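Local coordinates for leucine-rich repeat protein (Bacteroides thetaiotaomicron, PDB 4ECN), which is of unknown function but, as an extracellular leucine-rich repeat protein, probably binds other proteins, at residues Met385-Met390 / Ser519-Cys524; Asp463-Asp468 / Gln506-Leu511; Phe510-Pro515 / Lys534-Arg539; Thr538-Ala541 / Asp545-Pro548. All coordinates share one frame; numbering follows the deposited sequence.

Contact 1 (Met385-Met390 / Ser519-Cys524)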
loop_
_atom_site.group_PDB
_atom_site.type_symbol
_atom_site.label_atom_id
_atom_site.label_comp_id
_atom_site.label_asym_id
_atom_site.label_seq_id
_atom_site.Cartn_x
_atom_site.Cartn_y
_atom_site.Cartn_z
HETATM N N MSE A 385 5.206 -2.482 11.159
HETATM C CA MSE A 385 4.209 -3.462 11.585
HETATM C C MSE A 385 2.964 -3.440 10.689
HETATM O O MSE A 385 2.053 -4.261 10.923
HETATM C CB MSE A 385 3.781 -3.233 13.073
HETATM C CG MSE A 385 4.872 -3.507 14.134
HETATM SE SE MSE A 385 5.872 -5.206 13.997
HETATM C CE MSE A 385 7.353 -4.626 12.929
ATOM N N HIS A 386 2.905 -2.530 9.670
ATOM C CA HIS A 386 1.725 -2.447 8.799
ATOM C C HIS A 386 1.503 -3.767 8.062
ATOM O O HIS A 386 0.381 -4.275 8.146
ATOM C CB HIS A 386 1.806 -1.300 7.805
ATOM C CG HIS A 386 0.518 -1.069 7.085
ATOM N ND1 HIS A 386 0.300 -1.567 5.806
ATOM C CD2 HIS A 386 -0.607 -0.436 7.503
ATOM C CE1 HIS A 386 -0.923 -1.180 5.471
ATOM N NE2 HIS A 386 -1.517 -0.515 6.469
ATOM N N TYR A 387 2.566 -4.375 7.429
ATOM C CA TYR A 387 2.420 -5.663 6.730
ATOM C C TYR A 387 1.786 -6.711 7.662
ATOM O O TYR A 387 0.818 -7.376 7.278
ATOM C CB TYR A 387 3.758 -6.198 6.161
ATOM C CG TYR A 387 3.573 -7.353 5.184
ATOM C CD1 TYR A 387 3.321 -7.123 3.839
ATOM C CD2 TYR A 387 3.597 -8.677 5.621
ATOM C CE1 TYR A 387 3.118 -8.175 2.947
ATOM C CE2 TYR A 387 3.381 -9.743 4.737
ATOM C CZ TYR A 387 3.134 -9.487 3.400
ATOM O OH TYR A 387 2.929 -10.531 2.525
ATOM N N LYS A 388 2.294 -6.805 8.897
ATOM C CA LYS A 388 1.823 -7.759 9.896
ATOM C C LYS A 388 0.322 -7.576 10.162
ATOM O O LYS A 388 -0.406 -8.560 10.141
ATOM C CB LYS A 388 2.632 -7.604 11.189
ATOM C CG LYS A 388 2.510 -8.791 12.123
ATOM C CD LYS A 388 3.500 -8.727 13.279
ATOM C CE LYS A 388 3.149 -7.784 14.417
ATOM N NZ LYS A 388 2.272 -8.420 15.432
ATOM N N LYS A 389 -0.138 -6.323 10.369
ATOM C CA LYS A 389 -1.532 -6.000 10.691
ATOM C C LYS A 389 -2.443 -6.220 9.485
ATOM O O LYS A 389 -3.586 -6.683 9.648
ATOM C CB LYS A 389 -1.680 -4.540 11.212
ATOM C CG LYS A 389 -0.883 -4.275 12.509
ATOM C CD LYS A 389 -1.128 -2.881 13.139
ATOM C CE LYS A 389 0.087 -2.260 13.833
ATOM N NZ LYS A 389 0.867 -1.339 12.929
HETATM N N MSE A 390 -1.940 -5.910 8.285
HETATM C CA MSE A 390 -2.703 -6.044 7.043
HETATM C C MSE A 390 -2.896 -7.477 6.617
HETATM O O MSE A 390 -3.928 -7.743 6.016
HETATM C CB MSE A 390 -2.020 -5.283 5.898
HETATM C CG MSE A 390 -2.734 -5.428 4.545
HETATM SE SE MSE A 390 -2.604 -3.861 3.462
HETATM C CE MSE A 390 -2.525 -4.631 1.867
ATOM N N SER A 519 15.180 -3.770 8.489
ATOM C CA SER A 519 13.868 -4.269 8.094
ATOM C C SER A 519 13.852 -4.549 6.597
ATOM O O SER A 519 14.158 -3.657 5.800
ATOM C CB SER A 519 12.797 -3.254 8.467
ATOM O OG SER A 519 11.543 -3.555 7.874
ATOM N N LEU A 520 13.479 -5.784 6.218
ATOM C CA LEU A 520 13.415 -6.233 4.832
ATOM C C LEU A 520 12.141 -7.032 4.588
ATOM O O LEU A 520 11.799 -7.920 5.380
ATOM C CB LEU A 520 14.660 -7.083 4.506
ATOM C CG LEU A 520 14.812 -7.624 3.088
ATOM C CD1 LEU A 520 15.124 -6.527 2.116
ATOM C CD2 LEU A 520 15.883 -8.675 3.025
ATOM N N ASN A 521 11.437 -6.705 3.488
ATOM C CA ASN A 521 10.202 -7.355 3.048
ATOM C C ASN A 521 10.393 -7.840 1.644
ATOM O O ASN A 521 10.536 -7.002 0.738
ATOM C CB ASN A 521 9.021 -6.392 3.137
ATOM C CG ASN A 521 7.671 -7.026 2.941
ATOM O OD1 ASN A 521 7.440 -7.834 2.039
ATOM N ND2 ASN A 521 6.716 -6.620 3.757
ATOM N N ILE A 522 10.415 -9.178 1.444
ATOM C CA ILE A 522 10.612 -9.755 0.113
ATOM C C ILE A 522 9.446 -10.714 -0.212
ATOM O O ILE A 522 9.587 -11.592 -1.049
ATOM C CB ILE A 522 12.006 -10.442 -0.029
ATOM C CG1 ILE A 522 12.228 -11.532 1.060
ATOM C CG2 ILE A 522 13.123 -9.372 -0.016
ATOM C CD1 ILE A 522 13.313 -12.536 0.761
ATOM N N ALA A 523 8.283 -10.481 0.370
ATOM C CA ALA A 523 7.109 -11.320 0.146
ATOM C C ALA A 523 6.562 -11.217 -1.288
ATOM O O ALA A 523 6.644 -10.155 -1.908
ATOM C CB ALA A 523 6.015 -10.934 1.130
ATOM N N CYS A 524 5.975 -12.339 -1.786
ATOM C CA CYS A 524 5.296 -12.537 -3.085
ATOM C C CYS A 524 6.288 -12.455 -4.261
ATOM O O CYS A 524 5.952 -11.968 -5.352
ATOM C CB CYS A 524 4.152 -11.544 -3.271
ATOM S SG CYS A 524 2.892 -11.609 -1.973
#

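Contact 2 (Asp463-Asp468 / Gln506-Leu511)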
loop_
_atom_site.group_PDB
_atom_site.type_symbol
_atom_site.label_atom_id
_atom_site.label_comp_id
_atom_site.label_asym_id
_atom_site.label_seq_id
_atom_site.Cartn_x
_atom_site.Cartn_y
_atom_site.Cartn_z
ATOM N N ASP A 463 18.589 -7.643 -12.274
ATOM C CA ASP A 463 19.796 -7.021 -12.818
ATOM C C ASP A 463 19.534 -5.569 -13.285
ATOM O O ASP A 463 20.456 -4.879 -13.746
ATOM C CB ASP A 463 20.340 -7.883 -13.983
ATOM C CG ASP A 463 19.338 -8.229 -15.081
ATOM O OD1 ASP A 463 18.328 -8.907 -14.775
ATOM O OD2 ASP A 463 19.616 -7.904 -16.263
ATOM N N ASN A 464 18.286 -5.108 -13.153
ATOM C CA ASN A 464 17.888 -3.769 -13.560
ATOM C C ASN A 464 17.540 -2.889 -12.363
ATOM O O ASN A 464 17.093 -1.752 -12.556
ATOM C CB ASN A 464 16.715 -3.863 -14.512
ATOM C CG ASN A 464 17.153 -4.227 -15.896
ATOM O OD1 ASN A 464 18.341 -4.212 -16.215
ATOM N ND2 ASN A 464 16.199 -4.514 -16.756
ATOM N N ILE A 465 17.804 -3.392 -11.137
ATOM C CA ILE A 465 17.541 -2.660 -9.904
ATOM C C ILE A 465 18.852 -2.051 -9.409
ATOM O O ILE A 465 19.625 -2.725 -8.715
ATOM C CB ILE A 465 16.855 -3.521 -8.789
ATOM C CG1 ILE A 465 15.717 -4.410 -9.328
ATOM C CG2 ILE A 465 16.377 -2.632 -7.631
ATOM C CD1 ILE A 465 15.280 -5.487 -8.376
ATOM N N ALA A 466 19.079 -0.766 -9.763
ATOM C CA ALA A 466 20.201 0.104 -9.376
ATOM C C ALA A 466 21.570 -0.554 -9.613
ATOM O O ALA A 466 22.472 -0.459 -8.773
ATOM C CB ALA A 466 20.061 0.511 -7.919
ATOM N N VAL A 467 21.729 -1.157 -10.801
ATOM C CA VAL A 467 22.947 -1.833 -11.236
ATOM C C VAL A 467 23.715 -0.940 -12.256
ATOM O O VAL A 467 24.953 -0.948 -12.269
ATOM C CB VAL A 467 22.577 -3.219 -11.830
ATOM C CG1 VAL A 467 23.763 -3.912 -12.496
ATOM C CG2 VAL A 467 21.963 -4.119 -10.773
ATOM N N ASP A 468 22.980 -0.173 -13.090
ATOM C CA ASP A 468 23.573 0.664 -14.149
ATOM C C ASP A 468 22.958 2.048 -14.278
ATOM O O ASP A 468 21.905 2.316 -13.692
ATOM C CB ASP A 468 23.402 -0.035 -15.510
ATOM C CG ASP A 468 24.213 -1.296 -15.617
ATOM O OD1 ASP A 468 25.460 -1.193 -15.660
ATOM O OD2 ASP A 468 23.606 -2.394 -15.591
ATOM N N GLN A 506 15.989 -13.653 -8.500
ATOM C CA GLN A 506 16.802 -13.680 -7.277
ATOM C C GLN A 506 16.782 -12.287 -6.628
ATOM O O GLN A 506 16.317 -11.324 -7.245
ATOM C CB GLN A 506 18.244 -14.166 -7.524
ATOM C CG GLN A 506 19.115 -13.279 -8.372
ATOM C CD GLN A 506 20.186 -14.115 -9.008
ATOM O OE1 GLN A 506 19.929 -14.989 -9.862
ATOM N NE2 GLN A 506 21.414 -13.875 -8.599
ATOM N N LEU A 507 17.271 -12.180 -5.390
ATOM C CA LEU A 507 17.308 -10.882 -4.741
ATOM C C LEU A 507 18.434 -10.072 -5.364
ATOM O O LEU A 507 19.489 -10.645 -5.674
ATOM C CB LEU A 507 17.470 -10.989 -3.210
ATOM C CG LEU A 507 16.477 -11.842 -2.430
ATOM C CD1 LEU A 507 16.901 -11.936 -1.000
ATOM C CD2 LEU A 507 15.058 -11.292 -2.524
ATOM N N PRO A 508 18.199 -8.757 -5.614
ATOM C CA PRO A 508 19.241 -7.920 -6.221
ATOM C C PRO A 508 20.430 -7.729 -5.275
ATOM O O PRO A 508 20.254 -7.721 -4.039
ATOM C CB PRO A 508 18.509 -6.604 -6.494
ATOM C CG PRO A 508 17.453 -6.572 -5.551
ATOM C CD PRO A 508 16.989 -7.962 -5.334
ATOM N N ASP A 509 21.640 -7.549 -5.872
ATOM C CA ASP A 509 22.920 -7.427 -5.169
ATOM C C ASP A 509 23.013 -6.239 -4.209
ATOM O O ASP A 509 23.771 -6.334 -3.237
ATOM C CB ASP A 509 24.077 -7.303 -6.167
ATOM C CG ASP A 509 24.871 -8.587 -6.327
ATOM O OD1 ASP A 509 24.260 -9.628 -6.695
ATOM O OD2 ASP A 509 26.108 -8.556 -6.087
ATOM N N PHE A 510 22.256 -5.140 -4.455
ATOM C CA PHE A 510 22.355 -3.925 -3.651
ATOM C C PHE A 510 22.042 -4.210 -2.152
ATOM O O PHE A 510 22.654 -3.568 -1.292
ATOM C CB PHE A 510 21.459 -2.814 -4.207
ATOM C CG PHE A 510 20.020 -2.798 -3.766
ATOM C CD1 PHE A 510 19.635 -2.112 -2.622
ATOM C CD2 PHE A 510 19.040 -3.413 -4.526
ATOM C CE1 PHE A 510 18.308 -2.113 -2.201
ATOM C CE2 PHE A 510 17.706 -3.400 -4.110
ATOM C CZ PHE A 510 17.350 -2.752 -2.952
ATOM N N LEU A 511 21.160 -5.197 -1.848
ATOM C CA LEU A 511 20.771 -5.555 -0.472
ATOM C C LEU A 511 21.940 -6.000 0.394
ATOM O O LEU A 511 21.975 -5.691 1.584
ATOM C CB LEU A 511 19.740 -6.692 -0.474
ATOM C CG LEU A 511 18.377 -6.371 -1.011
ATOM C CD1 LEU A 511 17.561 -7.639 -1.182
ATOM C CD2 LEU A 511 17.678 -5.334 -0.141
HETATM O O HOH W 1 21.479 -4.685 -7.410
#

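Contact 3 (Phe510-Pro515 / Lys534-Arg539)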
loop_
_atom_site.group_PDB
_atom_site.type_symbol
_atom_site.label_atom_id
_atom_site.label_comp_id
_atom_site.label_asym_id
_atom_site.label_seq_id
_atom_site.Cartn_x
_atom_site.Cartn_y
_atom_site.Cartn_z
ATOM N N PHE A 510 22.256 -5.140 -4.455
ATOM C CA PHE A 510 22.355 -3.925 -3.651
ATOM C C PHE A 510 22.042 -4.210 -2.152
ATOM O O PHE A 510 22.654 -3.568 -1.292
ATOM C CB PHE A 510 21.459 -2.814 -4.207
ATOM C CG PHE A 510 20.020 -2.798 -3.766
ATOM C CD1 PHE A 510 19.635 -2.112 -2.622
ATOM C CD2 PHE A 510 19.040 -3.413 -4.526
ATOM C CE1 PHE A 510 18.308 -2.113 -2.201
ATOM C CE2 PHE A 510 17.706 -3.400 -4.110
ATOM C CZ PHE A 510 17.350 -2.752 -2.952
ATOM N N LEU A 511 21.160 -5.197 -1.848
ATOM C CA LEU A 511 20.771 -5.555 -0.472
ATOM C C LEU A 511 21.940 -6.000 0.394
ATOM O O LEU A 511 21.975 -5.691 1.584
ATOM C CB LEU A 511 19.740 -6.692 -0.474
ATOM C CG LEU A 511 18.377 -6.371 -1.011
ATOM C CD1 LEU A 511 17.561 -7.639 -1.182
ATOM C CD2 LEU A 511 17.678 -5.334 -0.141
ATOM N N TYR A 512 22.870 -6.745 -0.201
ATOM C CA TYR A 512 24.004 -7.344 0.490
ATOM C C TYR A 512 25.129 -6.329 0.739
ATOM O O TYR A 512 26.028 -6.601 1.543
ATOM C CB TYR A 512 24.525 -8.528 -0.336
ATOM C CG TYR A 512 23.448 -9.554 -0.650
ATOM C CD1 TYR A 512 23.055 -10.497 0.298
ATOM C CD2 TYR A 512 22.843 -9.601 -1.906
ATOM C CE1 TYR A 512 22.071 -11.444 0.015
ATOM C CE2 TYR A 512 21.863 -10.552 -2.203
ATOM C CZ TYR A 512 21.481 -11.472 -1.240
ATOM O OH TYR A 512 20.519 -12.413 -1.524
ATOM N N ASP A 513 25.052 -5.155 0.090
ATOM C CA ASP A 513 26.062 -4.103 0.205
ATOM C C ASP A 513 25.573 -2.949 1.098
ATOM O O ASP A 513 26.295 -1.964 1.278
ATOM C CB ASP A 513 26.443 -3.582 -1.191
ATOM C CG ASP A 513 26.981 -4.640 -2.150
ATOM O OD1 ASP A 513 27.404 -5.725 -1.672
ATOM O OD2 ASP A 513 26.993 -4.380 -3.373
ATOM N N LEU A 514 24.377 -3.094 1.692
ATOM C CA LEU A 514 23.818 -2.077 2.569
ATOM C C LEU A 514 24.442 -2.226 3.937
ATOM O O LEU A 514 24.501 -3.340 4.472
ATOM C CB LEU A 514 22.275 -2.138 2.628
ATOM C CG LEU A 514 21.541 -1.646 1.357
ATOM C CD1 LEU A 514 20.070 -1.940 1.420
ATOM C CD2 LEU A 514 21.766 -0.151 1.093
ATOM N N PRO A 515 24.945 -1.108 4.504
ATOM C CA PRO A 515 25.635 -1.177 5.811
ATOM C C PRO A 515 24.738 -1.390 7.029
ATOM O O PRO A 515 25.118 -2.151 7.920
ATOM C CB PRO A 515 26.287 0.198 5.952
ATOM C CG PRO A 515 26.146 0.848 4.649
ATOM C CD PRO A 515 24.980 0.254 3.956
ATOM N N LYS A 534 16.547 -20.207 -0.882
ATOM C CA LYS A 534 17.359 -20.800 0.194
ATOM C C LYS A 534 18.785 -20.229 0.103
ATOM O O LYS A 534 19.338 -19.811 1.111
ATOM C CB LYS A 534 17.337 -22.350 0.127
ATOM C CG LYS A 534 17.994 -23.049 1.325
ATOM C CD LYS A 534 18.046 -24.555 1.166
ATOM C CE LYS A 534 18.710 -25.218 2.352
ATOM N NZ LYS A 534 18.869 -26.691 2.175
ATOM N N ALA A 535 19.323 -20.138 -1.108
ATOM C CA ALA A 535 20.625 -19.538 -1.369
ATOM C C ALA A 535 20.668 -18.065 -0.933
ATOM O O ALA A 535 21.575 -17.657 -0.210
ATOM C CB ALA A 535 20.940 -19.636 -2.849
ATOM N N ASP A 536 19.666 -17.278 -1.364
ATOM C CA ASP A 536 19.572 -15.855 -1.081
ATOM C C ASP A 536 19.478 -15.597 0.426
ATOM O O ASP A 536 20.203 -14.730 0.925
ATOM C CB ASP A 536 18.377 -15.239 -1.816
ATOM C CG ASP A 536 18.605 -14.934 -3.296
ATOM O OD1 ASP A 536 19.800 -14.823 -3.719
ATOM O OD2 ASP A 536 17.599 -14.702 -4.014
ATOM N N TRP A 537 18.649 -16.376 1.152
ATOM C CA TRP A 537 18.519 -16.215 2.597
ATOM C C TRP A 537 19.840 -16.619 3.264
ATOM O O TRP A 537 20.318 -15.872 4.117
ATOM C CB TRP A 537 17.321 -17.002 3.154
ATOM C CG TRP A 537 16.990 -16.750 4.615
ATOM C CD1 TRP A 537 17.585 -15.852 5.460
ATOM C CD2 TRP A 537 15.988 -17.427 5.393
ATOM N NE1 TRP A 537 17.034 -15.945 6.714
ATOM C CE2 TRP A 537 16.043 -16.894 6.701
ATOM C CE3 TRP A 537 15.044 -18.437 5.111
ATOM C CZ2 TRP A 537 15.204 -17.347 7.727
ATOM C CZ3 TRP A 537 14.211 -18.878 6.133
ATOM C CH2 TRP A 537 14.294 -18.334 7.418
ATOM N N THR A 538 20.470 -17.735 2.826
ATOM C CA THR A 538 21.778 -18.154 3.344
ATOM C C THR A 538 22.793 -17.016 3.180
ATOM O O THR A 538 23.471 -16.695 4.156
ATOM C CB THR A 538 22.314 -19.438 2.676
ATOM O OG1 THR A 538 21.301 -20.428 2.565
ATOM C CG2 THR A 538 23.476 -20.031 3.426
ATOM N N ARG A 539 22.863 -16.379 1.965
ATOM C CA ARG A 539 23.815 -15.290 1.676
ATOM C C ARG A 539 23.601 -14.145 2.653
ATOM O O ARG A 539 24.554 -13.702 3.298
ATOM C CB ARG A 539 23.727 -14.784 0.224
ATOM C CG ARG A 539 24.896 -13.868 -0.107
ATOM C CD ARG A 539 24.854 -13.251 -1.488
ATOM N NE ARG A 539 25.746 -12.084 -1.567
ATOM C CZ ARG A 539 25.808 -11.247 -2.604
ATOM N NH1 ARG A 539 25.041 -11.439 -3.673
ATOM N NH2 ARG A 539 26.630 -10.206 -2.574
#

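Contact 4 (Thr538-Ala541 / Asp545-Pro548)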
loop_
_atom_site.group_PDB
_atom_site.type_symbol
_atom_site.label_atom_id
_atom_site.label_comp_id
_atom_site.label_asym_id
_atom_site.label_seq_id
_atom_site.Cartn_x
_atom_site.Cartn_y
_atom_site.Cartn_z
ATOM N N THR A 538 20.470 -17.735 2.826
ATOM C CA THR A 538 21.778 -18.154 3.344
ATOM C C THR A 538 22.793 -17.016 3.180
ATOM O O THR A 538 23.471 -16.695 4.156
ATOM C CB THR A 538 22.314 -19.438 2.676
ATOM O OG1 THR A 538 21.301 -20.428 2.565
ATOM C CG2 THR A 538 23.476 -20.031 3.426
ATOM N N ARG A 539 22.863 -16.379 1.965
ATOM C CA ARG A 539 23.815 -15.290 1.676
ATOM C C ARG A 539 23.601 -14.145 2.653
ATOM O O ARG A 539 24.554 -13.702 3.298
ATOM C CB ARG A 539 23.727 -14.784 0.224
ATOM C CG ARG A 539 24.896 -13.868 -0.107
ATOM C CD ARG A 539 24.854 -13.251 -1.488
ATOM N NE ARG A 539 25.746 -12.084 -1.567
ATOM C CZ ARG A 539 25.808 -11.247 -2.604
ATOM N NH1 ARG A 539 25.041 -11.439 -3.673
ATOM N NH2 ARG A 539 26.630 -10.206 -2.574
ATOM N N LEU A 540 22.345 -13.734 2.801
ATOM C CA LEU A 540 21.886 -12.675 3.683
ATOM C C LEU A 540 22.325 -12.917 5.150
ATOM O O LEU A 540 22.839 -12.002 5.786
ATOM C CB LEU A 540 20.356 -12.620 3.581
ATOM C CG LEU A 540 19.691 -11.306 3.884
ATOM C CD1 LEU A 540 19.938 -10.292 2.769
ATOM C CD2 LEU A 540 18.197 -11.506 4.051
ATOM N N ALA A 541 22.168 -14.155 5.655
ATOM C CA ALA A 541 22.536 -14.544 7.022
ATOM C C ALA A 541 24.058 -14.614 7.196
ATOM O O ALA A 541 24.586 -14.150 8.205
ATOM C CB ALA A 541 21.914 -15.888 7.354
ATOM N N ASP A 545 27.819 -7.933 6.800
ATOM C CA ASP A 545 27.149 -6.621 6.773
ATOM C C ASP A 545 25.801 -6.735 7.430
ATOM O O ASP A 545 25.640 -6.421 8.610
ATOM C CB ASP A 545 26.962 -6.029 5.329
ATOM C CG ASP A 545 28.196 -5.734 4.492
ATOM O OD1 ASP A 545 28.956 -4.808 4.863
ATOM O OD2 ASP A 545 28.333 -6.343 3.395
ATOM N N THR A 546 24.856 -7.285 6.649
ATOM C CA THR A 546 23.435 -7.420 6.910
ATOM C C THR A 546 23.109 -8.547 7.930
ATOM O O THR A 546 22.242 -8.329 8.784
ATOM C CB THR A 546 22.685 -7.660 5.577
ATOM O OG1 THR A 546 22.986 -8.951 5.043
ATOM C CG2 THR A 546 22.962 -6.562 4.537
ATOM N N GLY A 547 23.767 -9.706 7.835
ATOM C CA GLY A 547 23.498 -10.843 8.725
ATOM C C GLY A 547 23.215 -10.513 10.182
ATOM O O GLY A 547 22.096 -10.739 10.665
ATOM N N PRO A 548 24.194 -9.907 10.890
ATOM C CA PRO A 548 23.975 -9.570 12.303
ATOM C C PRO A 548 23.151 -8.272 12.545
ATOM O O PRO A 548 22.976 -7.901 13.716
ATOM C CB PRO A 548 25.407 -9.386 12.817
ATOM C CG PRO A 548 26.155 -8.897 11.666
ATOM C CD PRO A 548 25.578 -9.590 10.477
#

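Contact 1 (Met385-Met390 / Ser519-Cys524)
Y387 meets N521 and A523 where a short helix packs on the mostly parallel sheet of a leucine-rich repeat solenoid. Helix 386-391 belongs to a long excursion between strands 351-353 and 452-456. It lies against strand 519-521, on the side of the sheet to which N521 points. L520 points to the other side, toward the repeat core.

The tyrosine carries the whole helix side of the contact. Its CG stands anti to the backbone N (chi1 -167°), which sends the ring out toward the strand. CB of Y387 is 3.8 Å from ND2 of N521. The same nitrogen then lies over one face of the ring, near its root. It is 3.5 Å from CG and 3.4 Å from CD1 of Y387, and CE1 is farther at 4.0 Å. Ring and amide planes stand 81° apart, so the amide points its nitrogen at the face and does not stack on it. Farther out the partner changes. CZ of Y387 touches CB of A523 at 3.9 Å, and OH reaches the same methyl carbon.

The ring has other neighbours as well. H357 meets it edge-to-face, and Y554 and F391 pack at inclined angles. All three touching residues are buried.

The amide of N521 is held by the loop that follows its strand. OD1 accepts from the backbone N two residues on, an Asx turn that fixes the rotation of the amide and turns ND2 to the tyrosine. This bond, from A523 N to N521 OD1, is 3.2 Å long and nearly straight, with 163° at the hydrogen.

Contact 2 (Asp463-Asp468 / Gln506-Leu511)
One water links I465 and F510. It donates to I465 O at 3.0 Å and accepts from F510 N at 3.1 Å. It also lies at the edge of the F510 ring, in the ring plane. The two loops joined here come from successive turns of the leucine-rich repeat solenoid. Loop 463-468 follows strand 452-456, and loop 506-511 follows strand 495-499.

The rest of the contact is apolar and buried. I465 works with two separate branches. CD1, at the end of the longer branch, packs on the P508 ring, 3.7 Å from CG and 3.9 Å from CB of that proline. The shorter branch, CG2, stands anti to the backbone N and goes to the phenylalanine instead. The isoleucine therefore straddles the two residues.

F510 CG sits between its backbone N and carbonyl carbon (chi1 86°), which brings the ring back over its own segment and toward I465. W487 packs on this ring too. L498 of strand 495-499 touches both P508 and F510, tying the loop to the strand before it. The isoleucine methyl comes to the F510 ring obliquely: CG2 of I465 is 3.8 Å from CE2 and 4.2 Å from CD2.

Contact 3 (Phe510-Pro515 / Lys534-Arg539)
Segment 534-539 is regular helix, with R539 N bonded to A535 O. Segment 510-515 begins with a turn of helical backbone angles, in which D513 N bonds to F510 O at 3.2 Å. The backbones stay well apart: the nearest CA atoms, of Y512 and R539, are 8.0 Å from each other. Side chains fill the gap.

R539 lies along one face of the Y512 ring. Its CG is anti to the backbone N (chi1 -169°), and the chain runs extended to NE. CD sits over the ring centre, 3.7 Å from the centroid, in a CH-pi contact. The guanidinium continues flat toward the root of the ring. The two planes are only 7° apart, and CZ of R539 is 3.8 Å from the Y512 centroid, a cation-pi stack.

This pair joins the turn after strand 495-499 to helix 530-542, which precede and follow strand 519-521 in sequence within the leucine-rich repeat solenoid. R539 also makes a long, weak ion pair with D509.

The far end of the tyrosine meets the helix backbone. D536 O lies at the ring edge, in plane, and receives a weak 3.4 Å bond from Y512 OH. The D536 carboxylate has its firmer partner in the backbone N of L507, bonded to OD2.

Contact 4 (Thr538-Ala541 / Asp545-Pro548)
L540, G547 and T546 have the most surface buried here. The carbonyl of L540 is the polar centre. T546 OG1 donates to L540 O in a weak bond of 3.1 Å. Its hydroxyl gets there because OG1 stands between its own backbone N and carbonyl carbon (chi1 69°), while CG2 is anti to the carbonyl carbon. G547 N is also near L540 O, at 3.2 Å, but its angle is too poor for a bond.

L540 adds its side chain to the same meeting. CD1 of L540 comes to 4.0 Å from T546 OG1. The two side chains cross at about a right angle. L540 also packs on Y512.

All this happens at the end of helix 530-542 of the leucine-rich repeat solenoid, where the chain turns back toward strand 552-554. Only three residues separate the two segments, so the contact is a tight return of the chain on its own helix.

G547, which has no side chain, lies close to the helix end, where a CB would run into A541 O. The CA atoms of A541 and G547 are 4.2 Å apart. G547 CA points a C-H at the next helix carbonyl: it is 3.5 Å from A541 O, with 133° at the hydrogen.

In the fold
Following the chain from the N terminus, the first of these segments is on helix 386-391. Contact 1 closes a loop of 128 residues when strand 519-521 arrives beside it. Contact 2 lies within that loop: it pairs loop 463-468 with 506-511. Contact 3 opens on 510-515, where contact 2 ends, and closes on helix 530-542, so it crosses contact 1. Contact 4 follows, a short return from the same helix to 545-548. Contacts 2 and 3 share F510 and L511, and contacts 3 and 4 share T538 and R539. L520 ties contact 1 to the others, packing on L511 and on L540. Contacts 2 and 3 join neighbouring solenoid turns, contact 4 folds the chain back on its own helix, and contact 1 adds the inserted helix.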